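Major Capsid Protein VP1 (Chimpanzee polyomavirus Bob, PDB 6Y9I) forms the pentameric building block of the polyomavirus capsid and, as in related viruses, probably engages glycan receptors on the host cell. Local coordinates at residues H165-D168 / I169-L172. Residues are numbered along the deposited sequence; the frame is centred on the assembly and turned at random.
Sequences HPND and IAKL
The carboxamide of Asn167 meets the backbone of Leu172 along its edge, and both of its polar atoms bond to that one residue. ND2 donates to Leu172 O at 2.9 Å in a nearly straight bond, with the acceptor lying in the amide plane and the hydrogen directed at a lone pair of the carbonyl. OD1 accepts from Leu172 N at 2.8 Å, the donor tilted modestly from the carbonyl plane. Lys171 N stands over one face of the amide, 3.3 Å from OD1 but not bonded to it. Leu172 CB, 3.4 Å from OD1, and Ala170 CB flank this oxygen from opposite sides of the plane. The other flat group, the His165 ring, stacks on Tyr155 and bonds through ND1 to Glu201. With CG anti to the backbone N (chi1 -151°), the amide extends toward the chain that leaves the helix.

The single helical turn 166-170 precedes this pair of bonds. Pro166 O accepts from both Ala170 N and Ile169 N. Asn167 O accepts a short, bent bond from Lys171 N at 2.6 Å, where Lys171 turns to positive phi and ends the helix; the aliphatic part of its side chain lies alongside Asp168 O, with CG 3.6 Å away. At the other end, Asp168 OD2 accepts a hydrogen bond from His165 N at 3.0 Å from above the carboxylate plane. Pro166 and Ile169 rest against Trp202, joining the turn to strand 202-204.

The paired amide bonds fix the rotation of the Asn167 side chain and satisfy both backbone polar groups of Leu172, pinning the exit from this short helix.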
# COMPACT_ATOMS: atom_id res chain seq x y z
N HIS A 165 33.12 13.04 -0.21
CA HIS A 165 32.83 11.69 -0.73
C HIS A 165 33.43 10.66 0.22
O HIS A 165 34.42 10.93 0.90
CB HIS A 165 33.36 11.58 -2.17
CG HIS A 165 32.94 12.73 -3.00
ND1 HIS A 165 31.61 12.95 -3.34
CD2 HIS A 165 33.64 13.75 -3.54
CE1 HIS A 165 31.52 14.05 -4.05
NE2 HIS A 165 32.74 14.56 -4.19
N PRO A 166 32.85 9.45 0.28
CA PRO A 166 33.39 8.41 1.14
C PRO A 166 34.89 8.12 0.96
O PRO A 166 35.51 7.90 1.97
CB PRO A 166 32.56 7.19 0.73
CG PRO A 166 31.23 7.78 0.34
CD PRO A 166 31.59 9.06 -0.38
N ASN A 167 35.42 8.13 -0.26
CA ASN A 167 36.86 7.82 -0.48
C ASN A 167 37.78 8.95 -0.00
O ASN A 167 38.95 8.61 0.28
CB ASN A 167 37.21 7.39 -1.90
CG ASN A 167 38.40 6.47 -1.84
OD1 ASN A 167 38.50 5.65 -0.92
ND2 ASN A 167 39.34 6.62 -2.76
N ASP A 168 37.29 10.19 0.11
CA ASP A 168 37.98 11.33 0.77
C ASP A 168 38.31 10.90 2.18
O ASP A 168 39.36 11.28 2.67
CB ASP A 168 37.14 12.62 0.80
CG ASP A 168 36.85 13.26 -0.56
OD1 ASP A 168 37.62 12.98 -1.50
OD2 ASP A 168 35.86 14.04 -0.69
N ILE A 169 37.47 10.08 2.81
CA ILE A 169 37.74 9.61 4.20
C ILE A 169 38.47 8.28 4.13
O ILE A 169 39.50 8.17 4.78
CB ILE A 169 36.44 9.55 5.02
CG1 ILE A 169 35.96 10.98 5.26
CG2 ILE A 169 36.66 8.79 6.32
CD1 ILE A 169 34.50 11.15 5.15
N ALA A 170 37.99 7.33 3.34
CA ALA A 170 38.51 5.95 3.31
C ALA A 170 39.90 5.91 2.66
O ALA A 170 40.69 5.04 3.07
CB ALA A 170 37.54 5.07 2.58
N LYS A 171 40.15 6.78 1.68
CA LYS A 171 41.42 6.94 0.91
C LYS A 171 41.90 5.58 0.43
O LYS A 171 43.07 5.23 0.68
CB LYS A 171 42.47 7.63 1.78
CG LYS A 171 42.07 9.00 2.30
CD LYS A 171 43.05 9.57 3.30
CE LYS A 171 42.35 10.17 4.49
NZ LYS A 171 43.30 10.41 5.59
N LEU A 172 41.02 4.81 -0.19
CA LEU A 172 41.39 3.55 -0.87
C LEU A 172 42.07 3.94 -2.18
O LEU A 172 41.63 4.92 -2.81
CB LEU A 172 40.13 2.71 -1.10
CG LEU A 172 39.35 2.30 0.15
CD1 LEU A 172 38.05 1.61 -0.24
CD2 LEU A 172 40.17 1.39 1.07